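4-amino-4-deoxy-L-arabinose transferase or related glycosyltransferases of PMT family (Cupriavidus metallidurans, PDB 5EZM) probably transfers an aminoarabinose unit from a polyprenyl-phosphate carrier to lipid A, as a zinc-binding membrane glycosyltransferase of the GT-C fold. Local coordinates at residues Ser184-Ala187 and Arg188-Trp191; Ala540-Ser543 and Pro544-Leu548; Asn399-Asn403 and Ser404-Ala408; Ala470-Ile473 and Ala474-Leu477. One frame throughout, in Å; residues are numbered along the deposited sequence.

In the fold
Each of the four contacts is local, lying at a helix end or across its first turns. Interaction 1 stands apart at the start of membrane helix 185-206, where Ala-187 and Trp-191 meet a bound MPG lipid; its centre is about 55 to 60 Å from the other three, on the far side of the chain's centre from each. Interactions 2 and 4 belong to the C-terminal domain, with centres about 18 Å apart, and both involve strand 539-542. Interaction 3, at the start of helix 403-430, most of which is predicted to span the membrane, has its centre about 21 Å from that of interaction 2, with nearest atoms about 6 Å apart. None of the four lies at the zinc site of Glu-87, His-268 and His-270.

Interaction 1. Residues Ser184-Ala187 and Arg188-Trp191; sequences SVAA and RRGW. With MPG ([(Z)-octadec-9-enyl] (2R)-2,3-bis(oxidanyl)propanoate), chain S.
With CG set opposite its own carbonyl carbon (chi1 -69°), Trp-191 lays its indole back along the helix toward Ala-187, whose CB lies 4.4 Å from ring atom CD1. Arg-189 takes the other course: CG stands opposite the backbone N, and a bend at chi3 (63°) folds the guanidinium back over the preceding turn. There NH2 comes within 3.9 Å of Ala-186 CB, and Ala-186 O sits over one face of the group, displaced toward its rim. Arg-188 has the same first torsion but the opposite bend at chi3, and its end leads away from the preceding turn; its side chain touches Gln-179. These residues form the first turns of helix 185-206. Ser-184 is its N-cap: OG accepts from Ala-187 N at 3.3 Å, closing the first turn, and from there regular i to i+4 bonds run on, from Arg-188 N to Ser-184 O (2.7 Å) through Trp-191 N to Ala-187 O (2.9 Å). The indole probably lies at the lipid-facing surface, as the bound MPG suggests. This monoolein-like lipid brings the end of its modelled chain over one ring face, C13 standing 3.8 Å above the plane near the rim, while C14 lies 4.0 Å from Ala-187 CA. Ala-194 and Ala-198, further along the helix, belong to the same lipid pocket, and Phe-174 meets the indole with its own ring.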
loop_
_atom_site.group_PDB
_atom_site.type_symbol
_atom_site.label_atom_id
_atom_site.label_comp_id
_atom_site.label_asym_id
_atom_site.label_seq_id
_atom_site.Cartn_x
_atom_site.Cartn_y
_atom_site.Cartn_z
ATOM N N SER A 184 -12.889 -30.890 10.958
ATOM C CA SER A 184 -12.247 -31.915 11.764
ATOM C C SER A 184 -11.073 -31.324 12.545
ATOM O O SER A 184 -10.637 -30.193 12.312
ATOM C CB SER A 184 -11.769 -33.069 10.882
ATOM O OG SER A 184 -10.840 -32.617 9.909
ATOM N N VAL A 185 -10.556 -32.117 13.488
ATOM C CA VAL A 185 -9.396 -31.687 14.265
ATOM C C VAL A 185 -8.200 -31.459 13.350
ATOM O O VAL A 185 -7.394 -30.547 13.572
ATOM C CB VAL A 185 -9.082 -32.713 15.371
ATOM C CG1 VAL A 185 -7.891 -32.256 16.200
ATOM C CG2 VAL A 185 -10.298 -32.921 16.255
ATOM N N ALA A 186 -8.067 -32.280 12.304
ATOM C CA ALA A 186 -7.003 -32.069 11.328
ATOM C C ALA A 186 -7.192 -30.753 10.583
ATOM O O ALA A 186 -6.220 -30.032 10.324
ATOM C CB ALA A 186 -6.952 -33.239 10.346
ATOM N N ALA A 187 -8.437 -30.423 10.232
ATOM C CA ALA A 187 -8.698 -29.158 9.555
ATOM C C ALA A 187 -8.499 -27.979 10.497
ATOM O O ALA A 187 -7.951 -26.946 10.097
ATOM C CB ALA A 187 -10.112 -29.153 8.974
ATOM N N ARG A 188 -8.935 -28.115 11.754
ATOM C CA ARG A 188 -8.738 -27.044 12.727
ATOM C C ARG A 188 -7.256 -26.781 12.962
ATOM O O ARG A 188 -6.823 -25.623 13.014
ATOM C CB ARG A 188 -9.436 -27.393 14.041
ATOM C CG ARG A 188 -9.283 -26.343 15.134
ATOM C CD ARG A 188 -10.021 -26.752 16.403
ATOM N NE ARG A 188 -11.415 -27.109 16.141
ATOM C CZ ARG A 188 -12.440 -26.266 16.236
ATOM N NH1 ARG A 188 -12.242 -25.006 16.593
ATOM N NH2 ARG A 188 -13.670 -26.688 15.975
ATOM N N ARG A 189 -6.461 -27.844 13.104
ATOM C CA ARG A 189 -5.023 -27.676 13.278
ATOM C C ARG A 189 -4.382 -27.090 12.026
ATOM O O ARG A 189 -3.472 -26.257 12.119
ATOM C CB ARG A 189 -4.374 -29.012 13.635
ATOM C CG ARG A 189 -2.871 -28.928 13.849
ATOM C CD ARG A 189 -2.248 -30.302 14.049
ATOM N NE ARG A 189 -2.397 -31.155 12.871
ATOM C CZ ARG A 189 -3.276 -32.148 12.770
ATOM N NH1 ARG A 189 -4.091 -32.422 13.781
ATOM N NH2 ARG A 189 -3.338 -32.867 11.659
ATOM N N GLY A 190 -4.842 -27.511 10.847
ATOM C CA GLY A 190 -4.296 -26.959 9.617
ATOM C C GLY A 190 -4.560 -25.472 9.486
ATOM O O GLY A 190 -3.662 -24.692 9.159
ATOM N N TRP A 191 -5.799 -25.055 9.750
ATOM C CA TRP A 191 -6.118 -23.637 9.660
ATOM C C TRP A 191 -5.464 -22.842 10.780
ATOM O O TRP A 191 -5.193 -21.648 10.610
ATOM C CB TRP A 191 -7.629 -23.429 9.676
ATOM C CG TRP A 191 -8.315 -23.912 8.443
ATOM C CD1 TRP A 191 -9.224 -24.924 8.352
ATOM C CD2 TRP A 191 -8.141 -23.409 7.114
ATOM N NE1 TRP A 191 -9.632 -25.079 7.050
ATOM C CE2 TRP A 191 -8.981 -24.161 6.269
ATOM C CE3 TRP A 191 -7.357 -22.393 6.556
ATOM C CZ2 TRP A 191 -9.060 -23.930 4.897
ATOM C CZ3 TRP A 191 -7.440 -22.163 5.194
ATOM C CH2 TRP A 191 -8.284 -22.929 4.380
HETATM C C2 MPG S . 0.312 -16.734 3.316
HETATM C C3 MPG S . 0.805 -16.953 4.743
HETATM C C4 MPG S . 0.777 -18.410 5.189
HETATM C C5 MPG S . 0.206 -19.357 4.120
HETATM C C6 MPG S . -0.245 -20.701 4.711
HETATM C C7 MPG S . -1.392 -21.349 3.911
HETATM C C8 MPG S . -1.673 -22.793 4.392
HETATM C C9 MPG S . -3.091 -23.303 4.033
HETATM C C10 MPG S . -3.453 -24.575 4.853
HETATM C C11 MPG S . -4.757 -25.254 4.383
HETATM C C12 MPG S . -5.270 -26.315 5.414
HETATM C C13 MPG S . -6.600 -26.960 4.980
HETATM C C14 MPG S . -7.233 -27.825 6.113
HETATM C C1 MPG S . 0.586 -15.314 2.812
#

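Interaction 2. Residues Ala540-Ser543 and Pro544-Leu548; sequences AVMS and PDTYL
Met-542 and Ser-543 make the contact with helix 544-548, and Ala-540 and Val-541 lead up to them as part of strand 539-542, bonded through their backbones to Val-568 on one neighbouring strand and to Tyr-484 and Val-486 on another. The axes of the strand and helix segments run at 112° to each other, so the chain turns sharply at Ser-543. The backbone of Met-542 points CB toward the helix, 3.7 Å from Thr-546 CG2. Its CG lies between the backbone N and the carbonyl carbon (chi1 64°), which directs SD toward Tyr-547, 3.8 Å from its CB. The sulfur is 5.5 Å from the centroid of the Tyr-547 ring and close to the ring plane, a Met-aromatic contact at the edge and not over a face. Ser-543 follows as the N-cap. Its carbonyl O accepts from Tyr-547 N at 3.0 Å, the first i to i+4 bond of the helix. Its own N-H is given to a water at 2.8 Å, and that water is hydrogen-bonded at 2.7 Å to Thr-546 OG1, which also lies 2.7 Å from Ser-543 OG. Pro-544, which has no N-H to satisfy, occupies the first helical position. The carboxylate of Asp-545 would probably interact favourably with the helix dipole, so polar groups and water appear to suit this helix start, while Met-542 CB and SD pack on Thr-546 CG2 and Tyr-547 CB.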
loop_
_atom_site.group_PDB
_atom_site.type_symbol
_atom_site.label_atom_id
_atom_site.label_comp_id
_atom_site.label_asym_id
_atom_site.label_seq_id
_atom_site.Cartn_x
_atom_site.Cartn_y
_atom_site.Cartn_z
ATOM N N ALA A 540 24.951 15.711 -9.349
ATOM C CA ALA A 540 24.271 15.952 -8.086
ATOM C C ALA A 540 22.818 16.307 -8.357
ATOM O O ALA A 540 22.505 16.959 -9.359
ATOM C CB ALA A 540 24.948 17.070 -7.288
ATOM N N VAL A 541 21.939 15.864 -7.460
ATOM C CA VAL A 541 20.518 16.187 -7.493
ATOM C C VAL A 541 20.216 17.061 -6.286
ATOM O O VAL A 541 20.633 16.744 -5.165
ATOM C CB VAL A 541 19.646 14.919 -7.479
ATOM C CG1 VAL A 541 18.171 15.287 -7.533
ATOM C CG2 VAL A 541 20.007 14.010 -8.636
ATOM N N MET A 542 19.500 18.160 -6.510
ATOM C CA MET A 542 19.160 19.058 -5.414
ATOM C C MET A 542 17.835 19.733 -5.725
ATOM O O MET A 542 17.298 19.610 -6.825
ATOM C CB MET A 542 20.263 20.094 -5.185
ATOM C CG MET A 542 20.472 21.033 -6.361
ATOM S SD MET A 542 22.081 21.844 -6.310
ATOM C CE MET A 542 23.171 20.435 -6.490
ATOM N N SER A 543 17.295 20.433 -4.736
ATOM C CA SER A 543 16.121 21.248 -4.980
ATOM C C SER A 543 16.540 22.559 -5.640
ATOM O O SER A 543 17.716 22.933 -5.600
ATOM C CB SER A 543 15.381 21.511 -3.672
ATOM O OG SER A 543 16.195 22.210 -2.749
ATOM N N PRO A 544 15.607 23.261 -6.289
ATOM C CA PRO A 544 15.974 24.561 -6.875
ATOM C C PRO A 544 16.502 25.549 -5.848
ATOM O O PRO A 544 17.495 26.239 -6.114
ATOM C CB PRO A 544 14.661 25.037 -7.509
ATOM C CG PRO A 544 13.914 23.786 -7.795
ATOM C CD PRO A 544 14.246 22.849 -6.672
ATOM N N ASP A 545 15.869 25.628 -4.674
ATOM C CA ASP A 545 16.358 26.526 -3.633
ATOM C C ASP A 545 17.751 26.129 -3.163
ATOM O O ASP A 545 18.557 26.997 -2.804
ATOM C CB ASP A 545 15.381 26.552 -2.457
ATOM C CG ASP A 545 14.068 27.237 -2.801
ATOM O OD1 ASP A 545 14.100 28.284 -3.486
ATOM O OD2 ASP A 545 13.004 26.728 -2.386
ATOM N N THR A 546 18.058 24.829 -3.160
ATOM C CA THR A 546 19.416 24.399 -2.845
ATOM C C THR A 546 20.396 24.853 -3.919
ATOM O O THR A 546 21.513 25.282 -3.606
ATOM C CB THR A 546 19.468 22.879 -2.676
ATOM O OG1 THR A 546 18.637 22.491 -1.576
ATOM C CG2 THR A 546 20.890 22.418 -2.403
ATOM N N TYR A 547 19.994 24.769 -5.191
ATOM C CA TYR A 547 20.853 25.245 -6.270
ATOM C C TYR A 547 21.125 26.736 -6.137
ATOM O O TYR A 547 22.257 27.187 -6.336
ATOM C CB TYR A 547 20.220 24.944 -7.630
ATOM C CG TYR A 547 21.028 25.473 -8.799
ATOM C CD1 TYR A 547 22.027 24.702 -9.378
ATOM C CD2 TYR A 547 20.798 26.746 -9.318
ATOM C CE1 TYR A 547 22.777 25.181 -10.441
ATOM C CE2 TYR A 547 21.541 27.235 -10.378
ATOM C CZ TYR A 547 22.529 26.445 -10.938
ATOM O OH TYR A 547 23.276 26.914 -11.995
ATOM N N LEU A 548 20.093 27.521 -5.816
ATOM C CA LEU A 548 20.293 28.956 -5.657
ATOM C C LEU A 548 21.105 29.270 -4.408
ATOM O O LEU A 548 21.811 30.285 -4.363
ATOM C CB LEU A 548 18.942 29.669 -5.615
ATOM C CG LEU A 548 18.991 31.194 -5.654
ATOM C CD1 LEU A 548 19.885 31.657 -6.787
ATOM C CD2 LEU A 548 17.591 31.769 -5.801
HETATM O O HOH W 1 18.014 19.927 -2.058
#

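Interaction 3. Residues Asn399-Asn403 and Ser404-Ala408; sequences NHIPN and SFYRA
Ile-401 pushes its CG2 methyl into the notch between two rings, 3.6 Å from Phe-405 CD2 and 3.7 Å from Tyr-406 CE2. CG2 stands opposite the backbone N (CG1 at chi1 -61°), which sends this branch toward the helix, and the side chain crosses each aromatic side chain at about a right angle. That methyl is the bump and the gap between the rings its hollow. Pro-402 packs next to the notch: its ring lies beside Phe-405, pointing the same way, and CD meets the edge of that ring at CE2, 3.6 Å away. Carbonyls line the Tyr-406 edge, Ile-401 O lying in the ring plane 3.6 Å from CE2. The phenol hydroxyl reaches back to a hydrogen bond with Ala-398 O, which holds the ring across the incoming loop. On the outer side, Asn-403 OD1 lies 3.3 Å from Arg-407 CD, beside the aliphatic part of the arginine, and the amide plane is turned 46° from the guanidinium. Asn-403 ND2 bonds instead to Ala-394 O and Leu-396 O, fastening the loop to the helix start, while Asn-403 O accepts from Arg-407 N at 2.9 Å. This is the entry into helix 403-430, most of which is predicted to span the membrane: Phe-405 and Tyr-406 also pack on Val-460 of helix 458-465, and Ile-401 and Pro-402 touch Arg-564 and Trp-563 in the loop between strands 557-561 and 566-569.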
loop_
_atom_site.group_PDB
_atom_site.type_symbol
_atom_site.label_atom_id
_atom_site.label_comp_id
_atom_site.label_asym_id
_atom_site.label_seq_id
_atom_site.Cartn_x
_atom_site.Cartn_y
_atom_site.Cartn_z
ATOM N N ASN A 399 2.529 20.439 -3.704
ATOM C CA ASN A 399 3.771 19.665 -3.756
ATOM C C ASN A 399 4.678 20.142 -4.889
ATOM O O ASN A 399 5.358 19.345 -5.541
ATOM C CB ASN A 399 3.488 18.166 -3.878
ATOM C CG ASN A 399 2.772 17.609 -2.662
ATOM O OD1 ASN A 399 1.665 17.083 -2.765
ATOM N ND2 ASN A 399 3.405 17.725 -1.500
ATOM N N HIS A 400 4.689 21.457 -5.117
ATOM C CA HIS A 400 5.517 22.080 -6.150
ATOM C C HIS A 400 5.209 21.508 -7.532
ATOM O O HIS A 400 6.104 21.297 -8.353
ATOM C CB HIS A 400 7.007 21.946 -5.821
ATOM C CG HIS A 400 7.390 22.563 -4.512
ATOM N ND1 HIS A 400 6.648 23.556 -3.912
ATOM C CD2 HIS A 400 8.436 22.321 -3.684
ATOM C CE1 HIS A 400 7.221 23.906 -2.774
ATOM N NE2 HIS A 400 8.306 23.171 -2.612
ATOM N N ILE A 401 3.931 21.249 -7.787
ATOM C CA ILE A 401 3.448 20.794 -9.082
ATOM C C ILE A 401 2.492 21.856 -9.616
ATOM O O ILE A 401 1.500 22.179 -8.956
ATOM C CB ILE A 401 2.749 19.426 -8.998
ATOM C CG1 ILE A 401 3.722 18.355 -8.494
ATOM C CG2 ILE A 401 2.182 19.033 -10.352
ATOM C CD1 ILE A 401 4.893 18.103 -9.416
ATOM N N PRO A 402 2.747 22.427 -10.792
ATOM C CA PRO A 402 1.921 23.539 -11.281
ATOM C C PRO A 402 0.465 23.142 -11.479
ATOM O O PRO A 402 0.084 21.970 -11.457
ATOM C CB PRO A 402 2.585 23.912 -12.610
ATOM C CG PRO A 402 3.996 23.467 -12.448
ATOM C CD PRO A 402 3.926 22.203 -11.643
ATOM N N ASN A 403 -0.360 24.172 -11.692
ATOM C CA ASN A 403 -1.807 23.987 -11.736
ATOM C C ASN A 403 -2.254 23.201 -12.962
ATOM O O ASN A 403 -3.280 22.513 -12.908
ATOM C CB ASN A 403 -2.502 25.348 -11.697
ATOM C CG ASN A 403 -3.976 25.262 -12.038
ATOM O OD1 ASN A 403 -4.399 25.647 -13.131
ATOM N ND2 ASN A 403 -4.768 24.745 -11.105
ATOM N N SER A 404 -1.503 23.280 -14.063
ATOM C CA SER A 404 -1.934 22.651 -15.311
ATOM C C SER A 404 -2.139 21.150 -15.139
ATOM O O SER A 404 -3.148 20.594 -15.597
ATOM C CB SER A 404 -0.916 22.933 -16.413
ATOM O OG SER A 404 -0.723 24.328 -16.565
ATOM N N PHE A 405 -1.194 20.478 -14.475
ATOM C CA PHE A 405 -1.325 19.041 -14.256
ATOM C C PHE A 405 -2.595 18.708 -13.487
ATOM O O PHE A 405 -3.226 17.675 -13.743
ATOM C CB PHE A 405 -0.100 18.506 -13.514
ATOM C CG PHE A 405 1.202 18.799 -14.199
ATOM C CD1 PHE A 405 1.687 17.958 -15.185
ATOM C CD2 PHE A 405 1.949 19.914 -13.851
ATOM C CE1 PHE A 405 2.891 18.223 -15.813
ATOM C CE2 PHE A 405 3.153 20.186 -14.477
ATOM C CZ PHE A 405 3.624 19.340 -15.460
ATOM N N TYR A 406 -2.993 19.572 -12.553
ATOM C CA TYR A 406 -4.232 19.343 -11.823
ATOM C C TYR A 406 -5.455 19.657 -12.673
ATOM O O TYR A 406 -6.505 19.027 -12.495
ATOM C CB TYR A 406 -4.231 20.160 -10.532
ATOM C CG TYR A 406 -3.228 19.644 -9.526
ATOM C CD1 TYR A 406 -3.554 18.611 -8.661
ATOM C CD2 TYR A 406 -1.948 20.175 -9.457
ATOM C CE1 TYR A 406 -2.639 18.129 -7.745
ATOM C CE2 TYR A 406 -1.024 19.700 -8.545
ATOM C CZ TYR A 406 -1.376 18.678 -7.692
ATOM O OH TYR A 406 -0.463 18.199 -6.780
ATOM N N ARG A 407 -5.342 20.609 -13.602
ATOM C CA ARG A 407 -6.408 20.803 -14.578
ATOM C C ARG A 407 -6.610 19.544 -15.410
ATOM O O ARG A 407 -7.747 19.161 -15.704
ATOM C CB ARG A 407 -6.097 21.998 -15.478
ATOM C CG ARG A 407 -6.121 23.340 -14.767
ATOM C CD ARG A 407 -6.027 24.493 -15.757
ATOM N NE ARG A 407 -7.066 24.415 -16.780
ATOM C CZ ARG A 407 -8.330 24.789 -16.595
ATOM N NH1 ARG A 407 -8.722 25.269 -15.422
ATOM N NH2 ARG A 407 -9.204 24.679 -17.586
ATOM N N ALA A 408 -5.515 18.883 -15.793
ATOM C CA ALA A 408 -5.626 17.606 -16.488
ATOM C C ALA A 408 -6.110 16.486 -15.571
ATOM O O ALA A 408 -6.667 15.499 -16.060
ATOM C CB ALA A 408 -4.282 17.226 -17.110
#

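Interaction 4. Residues Ala470-Ile473 and Ala474-Leu477; sequences APQI and AQKL
Ile-473 O accepts two backbone N-H groups, Leu-477 N at 3.0 Å and Lys-476 N at 3.2 Å. The two donors approach differently: that of Leu-477 lies in the carbonyl plane, whereas that of Lys-476 comes from above it, 49° out. This forked acceptor fixes the turn that places Leu-477 beside Ile-473. The two aliphatic chains run side by side, pointing the same way, with Ile-473 CG2 4.1 Å from Leu-477 CD2. In Leu-477, CG stands opposite the backbone N (chi1 179°), which carries the branched end along the isoleucine. One step back along the helix, Ala-474 N bonds to Ala-470 O at 2.9 Å in regular i to i+4 fashion, but the next such bond, Gln-475 N to Pro-471 O, is weak, at 3.2 Å. The regular pattern is therefore already fraying where the i to i+3 bond to Lys-476 N appears. A second shell backs the pair: Leu-497 of helix 493-497 packs on Ala-470, Ile-473 and Leu-477, and Met-539 of strand 539-542 touches Ile-473, Lys-476 and Leu-477, while Pro-471 and Gln-472 lie on the exposed side. From Leu-477, whose backbone is extended (psi 130°), the chain proceeds to strand 483-486, next to 539-542 in the mixed sheet. Here, then, is a helix-to-strand connection of the alpha/beta C-terminal domain, its apolar side packed between helix 493-497 and the start of strand 539-542.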
loop_
_atom_site.group_PDB
_atom_site.type_symbol
_atom_site.label_atom_id
_atom_site.label_comp_id
_atom_site.label_asym_id
_atom_site.label_seq_id
_atom_site.Cartn_x
_atom_site.Cartn_y
_atom_site.Cartn_z
ATOM N N ALA A 470 15.029 11.469 -16.733
ATOM C CA ALA A 470 15.988 10.383 -16.534
ATOM C C ALA A 470 16.789 10.067 -17.796
ATOM O O ALA A 470 18.018 9.913 -17.691
ATOM C CB ALA A 470 15.271 9.143 -15.989
ATOM N N PRO A 471 16.198 9.966 -18.997
ATOM C CA PRO A 471 17.040 9.687 -20.178
ATOM C C PRO A 471 18.107 10.739 -20.447
ATOM O O PRO A 471 19.229 10.382 -20.825
ATOM C CB PRO A 471 16.020 9.605 -21.323
ATOM C CG PRO A 471 14.764 9.189 -20.672
ATOM C CD PRO A 471 14.765 9.887 -19.341
ATOM N N GLN A 472 17.788 12.027 -20.280
ATOM C CA GLN A 472 18.799 13.069 -20.455
ATOM C C GLN A 472 19.981 12.857 -19.516
ATOM O O GLN A 472 21.141 12.990 -19.923
ATOM C CB GLN A 472 18.179 14.448 -20.226
ATOM C CG GLN A 472 17.174 14.870 -21.285
ATOM C CD GLN A 472 17.836 15.268 -22.593
ATOM O OE1 GLN A 472 19.032 15.563 -22.631
ATOM N NE2 GLN A 472 17.058 15.278 -23.673
ATOM N N ILE A 473 19.704 12.517 -18.254
ATOM C CA ILE A 473 20.766 12.321 -17.273
ATOM C C ILE A 473 21.561 11.061 -17.584
ATOM O O ILE A 473 22.792 11.044 -17.472
ATOM C CB ILE A 473 20.169 12.275 -15.855
ATOM C CG1 ILE A 473 19.411 13.567 -15.560
ATOM C CG2 ILE A 473 21.257 12.041 -14.815
ATOM C CD1 ILE A 473 18.648 13.532 -14.268
ATOM N N ALA A 474 20.874 9.989 -17.984
ATOM C CA ALA A 474 21.532 8.708 -18.212
ATOM C C ALA A 474 22.485 8.739 -19.398
ATOM O O ALA A 474 23.373 7.884 -19.481
ATOM C CB ALA A 474 20.486 7.613 -18.419
ATOM N N GLN A 475 22.321 9.697 -20.315
ATOM C CA GLN A 475 23.214 9.773 -21.467
ATOM C C GLN A 475 24.657 10.014 -21.041
ATOM O O GLN A 475 25.587 9.517 -21.690
ATOM C CB GLN A 475 22.745 10.874 -22.420
ATOM C CG GLN A 475 23.506 10.922 -23.741
ATOM C CD GLN A 475 23.144 12.130 -24.588
ATOM O OE1 GLN A 475 22.198 12.857 -24.282
ATOM N NE2 GLN A 475 23.902 12.353 -25.657
ATOM N N LYS A 476 24.866 10.751 -19.949
ATOM C CA LYS A 476 26.204 11.072 -19.475
ATOM C C LYS A 476 26.552 10.465 -18.124
ATOM O O LYS A 476 27.734 10.453 -17.763
ATOM C CB LYS A 476 26.390 12.594 -19.396
ATOM C CG LYS A 476 26.383 13.280 -20.747
ATOM C CD LYS A 476 27.511 12.759 -21.628
ATOM C CE LYS A 476 27.515 13.442 -22.987
ATOM N NZ LYS A 476 26.240 13.219 -23.730
ATOM N N LEU A 477 25.577 9.962 -17.369
ATOM C CA LEU A 477 25.834 9.379 -16.059
ATOM C C LEU A 477 26.199 7.905 -16.201
ATOM O O LEU A 477 25.497 7.144 -16.874
ATOM C CB LEU A 477 24.615 9.536 -15.149
ATOM C CG LEU A 477 24.727 8.948 -13.739
ATOM C CD1 LEU A 477 25.807 9.663 -12.940
ATOM C CD2 LEU A 477 23.387 9.006 -13.010
#